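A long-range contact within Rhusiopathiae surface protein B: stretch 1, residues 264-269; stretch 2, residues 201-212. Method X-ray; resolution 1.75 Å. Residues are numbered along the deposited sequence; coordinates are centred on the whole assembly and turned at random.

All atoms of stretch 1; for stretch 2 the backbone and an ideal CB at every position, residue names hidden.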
# COMPACT_ATOMS: atom_id res chain seq x y z
N THR A 264 -7.96 -13.85 -7.06
CA THR A 264 -6.96 -12.80 -6.89
C THR A 264 -6.67 -12.14 -8.23
O THR A 264 -6.82 -12.75 -9.29
CB THR A 264 -5.65 -13.36 -6.30
OG1 THR A 264 -5.12 -14.38 -7.16
CG2 THR A 264 -5.90 -13.96 -4.92
N TYR A 265 -6.26 -10.88 -8.18
CA TYR A 265 -5.93 -10.14 -9.38
C TYR A 265 -5.19 -8.87 -9.00
O TYR A 265 -5.16 -8.48 -7.83
CB TYR A 265 -7.19 -9.77 -10.19
CG TYR A 265 -8.16 -8.86 -9.48
CD1 TYR A 265 -9.12 -9.37 -8.60
CD2 TYR A 265 -8.12 -7.48 -9.68
CE1 TYR A 265 -10.01 -8.53 -7.94
CE2 TYR A 265 -9.02 -6.62 -9.02
CZ TYR A 265 -9.96 -7.16 -8.16
OH TYR A 265 -10.84 -6.34 -7.50
N ASP A 266 -4.60 -8.22 -9.99
CA ASP A 266 -3.86 -6.99 -9.76
C ASP A 266 -4.47 -5.83 -10.53
O ASP A 266 -5.14 -6.03 -11.55
CB ASP A 266 -2.41 -7.12 -10.23
CG ASP A 266 -1.69 -8.31 -9.64
OD1 ASP A 266 -2.10 -8.79 -8.56
OD2 ASP A 266 -0.70 -8.76 -10.25
N THR A 267 -4.25 -4.62 -10.04
CA THR A 267 -4.69 -3.44 -10.75
C THR A 267 -3.45 -2.56 -10.83
O THR A 267 -2.49 -2.76 -10.08
CB THR A 267 -5.83 -2.67 -10.04
OG1 THR A 267 -5.35 -2.13 -8.80
CG2 THR A 267 -7.01 -3.60 -9.80
N ARG A 268 -3.48 -1.60 -11.74
CA ARG A 268 -2.35 -0.71 -11.94
C ARG A 268 -2.83 0.73 -11.92
O ARG A 268 -3.75 1.08 -12.65
CB ARG A 268 -1.68 -1.04 -13.28
CG ARG A 268 -0.46 -0.23 -13.64
CD ARG A 268 0.33 -0.96 -14.72
NE ARG A 268 0.77 -2.25 -14.21
CZ ARG A 268 1.23 -3.25 -14.97
NH1 ARG A 268 1.31 -3.11 -16.29
NH2 ARG A 268 1.59 -4.39 -14.39
N ALA A 269 -2.21 1.54 -11.07
CA ALA A 269 -2.58 2.94 -10.97
C ALA A 269 -2.14 3.72 -12.21
O ALA A 269 -1.05 3.48 -12.74
CB ALA A 269 -1.93 3.55 -9.72
N UNK A 201 -20.28 -9.02 -8.50
CA UNK A 201 -20.00 -8.02 -9.52
C UNK A 201 -19.05 -7.04 -8.85
O UNK A 201 -19.41 -6.33 -7.91
CB UNK A 201 -21.27 -7.34 -10.04
N UNK A 202 -17.81 -7.03 -9.34
CA UNK A 202 -16.78 -6.18 -8.78
C UNK A 202 -16.50 -5.00 -9.71
O UNK A 202 -16.21 -5.19 -10.89
CB UNK A 202 -15.50 -6.98 -8.53
N UNK A 203 -16.58 -3.79 -9.17
CA UNK A 203 -16.32 -2.60 -9.96
C UNK A 203 -15.07 -1.90 -9.46
O UNK A 203 -15.06 -1.33 -8.37
CB UNK A 203 -17.52 -1.65 -9.92
N UNK A 204 -14.01 -1.96 -10.25
CA UNK A 204 -12.75 -1.32 -9.88
C UNK A 204 -12.94 0.18 -9.99
O UNK A 204 -13.43 0.68 -11.01
CB UNK A 204 -11.59 -1.80 -10.76
N UNK A 205 -12.55 0.90 -8.94
CA UNK A 205 -12.71 2.34 -8.92
C UNK A 205 -11.88 3.15 -9.90
O UNK A 205 -11.11 2.61 -10.69
CB UNK A 205 -12.40 2.84 -7.51
N UNK A 206 -12.05 4.46 -9.85
CA UNK A 206 -11.32 5.36 -10.74
C UNK A 206 -9.84 5.43 -10.35
O UNK A 206 -9.48 5.18 -9.20
CB UNK A 206 -11.94 6.76 -10.71
N UNK A 207 -8.98 5.73 -11.32
CA UNK A 207 -7.56 5.85 -11.03
C UNK A 207 -6.70 4.63 -11.27
O UNK A 207 -5.48 4.74 -11.35
CB UNK A 207 -7.40 6.26 -9.57
N UNK A 208 -7.31 3.46 -11.35
CA UNK A 208 -6.55 2.25 -11.61
C UNK A 208 -7.35 1.28 -12.48
O UNK A 208 -8.57 1.39 -12.57
CB UNK A 208 -6.15 1.58 -10.29
N UNK A 209 -6.65 0.36 -13.13
CA UNK A 209 -7.29 -0.61 -14.01
C UNK A 209 -6.72 -2.00 -13.77
O UNK A 209 -5.58 -2.15 -13.33
CB UNK A 209 -7.11 -0.21 -15.48
N UNK A 210 -7.51 -3.01 -14.11
CA UNK A 210 -7.08 -4.39 -13.95
C UNK A 210 -5.89 -4.68 -14.87
O UNK A 210 -5.83 -4.20 -16.01
CB UNK A 210 -8.24 -5.35 -14.24
N UNK A 211 -4.94 -5.45 -14.36
CA UNK A 211 -3.76 -5.81 -15.15
C UNK A 211 -4.10 -7.07 -15.95
O UNK A 211 -4.40 -8.12 -15.38
CB UNK A 211 -2.54 -6.03 -14.26
N UNK A 212 -4.06 -6.95 -17.27
CA UNK A 212 -4.38 -8.05 -18.17
C UNK A 212 -3.67 -9.36 -17.82
O UNK A 212 -2.45 -9.39 -17.65
CB UNK A 212 -4.03 -7.65 -19.60

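Positions 201 and 203 leave the choice wide: 201 has nothing of stretch 1 within 5.5 Å of its ideal CB, and 203 points away. They are Ile 201 and Thr 203.

At position 202 CA-to-CB points toward stretch 1, and the ideal CB lies 4.8 Å from Tyr 265 OH. A polar side chain long enough to meet a hydroxyl would fit: Asp, Asn or, with some folding, Glu. It is Asp 202. Its OD2 lies 3.1 Å from Tyr 265 OH, within hydrogen-bonding distance, but the hydroxyl proton has another acceptor within reach.

Position 204 points toward stretch 1 again. Its ideal CB is 5.0 Å from Thr 267 CG2, with the Tyr 265 ring nearby. An apolar chain of moderate length, such as Ile, Leu, Val or Met, would fill the gap. It is Ile 204; its CD1 lies 4.0 Å from Thr 267 CG2 and 4.1 Å from Tyr 265 CE2.

Positions 205 to 208 form a type II turn. Stretch 1 offers nothing near the ideal CB of 205 or 206; these are Gly 205 and Glu 206. At the backbone angles of 207 a CB would jam against the preceding carbonyl O, so glycine is called for, and it is Gly 207. Its O takes a CA-H...O contact from Ala 269 CA at 3.4 Å.

Position 208 pairs with Ala 269, its CB on the same sheet face. The ideal CB is 4.1 Å from Thr 267 OG1, a possible donor or acceptor. Ser, Thr, Asn, Asp or His could answer it. It is His 208. ND1 forms a hydrogen bond with Thr 267 OG1 at 2.9 Å, the hydroxyl lying at the ring edge.

Position 209 pairs with Arg 268 through two backbone hydrogen bonds: N of 209 donates to Arg 268 O at 3.0 Å, and Arg 268 N donates to O of 209 at 2.7 Å. The backbone supplies these bonds, so many side chains would do. It is Lys 209, which shares a sheet face with Arg 268.

Position 210 points away overall, though its ideal CB is 5.0 Å from Tyr 265 CD2. An apolar chain could reach the ring. It is Leu 210; CD1 lies 4.1 Å from Tyr 265 CD2.

Position 211 points toward stretch 1, its ideal CB 4.4 Å from Arg 268 NH2. A compact apolar or an acidic side chain could suit. It is Val 211. CG2 is 3.8 Å from Arg 268 CB, and CG1 lies over one guanidinium face. Val 211 N donates to Asp 266 O at 2.9 Å.

Position 212 points away; it is Asp 212.

Stretch 2, residues 201-212: IDTIGEGHKLVD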
# COMPACT_ATOMS: atom_id res chain seq x y z
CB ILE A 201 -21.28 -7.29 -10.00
CG1 ILE A 201 -22.24 -8.30 -10.64
CG2 ILE A 201 -20.90 -6.22 -11.03
CD1 ILE A 201 -23.51 -7.67 -11.19
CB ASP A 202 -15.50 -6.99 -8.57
CG ASP A 202 -14.40 -6.18 -7.92
OD1 ASP A 202 -14.09 -5.07 -8.42
OD2 ASP A 202 -13.82 -6.65 -6.92
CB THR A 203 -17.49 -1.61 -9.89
OG1 THR A 203 -18.67 -2.21 -10.47
CG2 THR A 203 -17.15 -0.35 -10.69
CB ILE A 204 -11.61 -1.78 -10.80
CG1 ILE A 204 -11.40 -3.29 -10.62
CG2 ILE A 204 -10.32 -1.02 -10.48
CD1 ILE A 204 -10.55 -3.92 -11.71
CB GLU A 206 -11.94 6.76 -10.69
CG GLU A 206 -12.52 7.12 -9.33
CD GLU A 206 -12.64 8.62 -9.10
OE1 GLU A 206 -11.88 9.38 -9.73
OE2 GLU A 206 -13.48 9.03 -8.28
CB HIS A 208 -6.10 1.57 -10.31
CG HIS A 208 -7.21 1.23 -9.36
ND1 HIS A 208 -7.25 0.04 -8.67
CD2 HIS A 208 -8.29 1.93 -8.96
CE1 HIS A 208 -8.31 0.02 -7.88
NE2 HIS A 208 -8.96 1.16 -8.03
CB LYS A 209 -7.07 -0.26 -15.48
CG LYS A 209 -7.45 1.14 -15.90
CD LYS A 209 -7.55 1.23 -17.42
CE LYS A 209 -7.52 2.68 -17.89
NZ LYS A 209 -8.42 3.53 -17.07
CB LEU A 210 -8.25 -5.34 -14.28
CG LEU A 210 -8.04 -6.84 -14.02
CD1 LEU A 210 -9.35 -7.47 -13.54
CD2 LEU A 210 -7.54 -7.51 -15.29
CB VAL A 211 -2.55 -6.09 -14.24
CG1 VAL A 211 -1.39 -6.65 -15.06
CG2 VAL A 211 -2.12 -4.80 -13.54
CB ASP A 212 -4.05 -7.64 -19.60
CG ASP A 212 -4.32 -8.74 -20.60
OD1 ASP A 212 -5.46 -9.27 -20.61
OD2 ASP A 212 -3.41 -9.07 -21.39
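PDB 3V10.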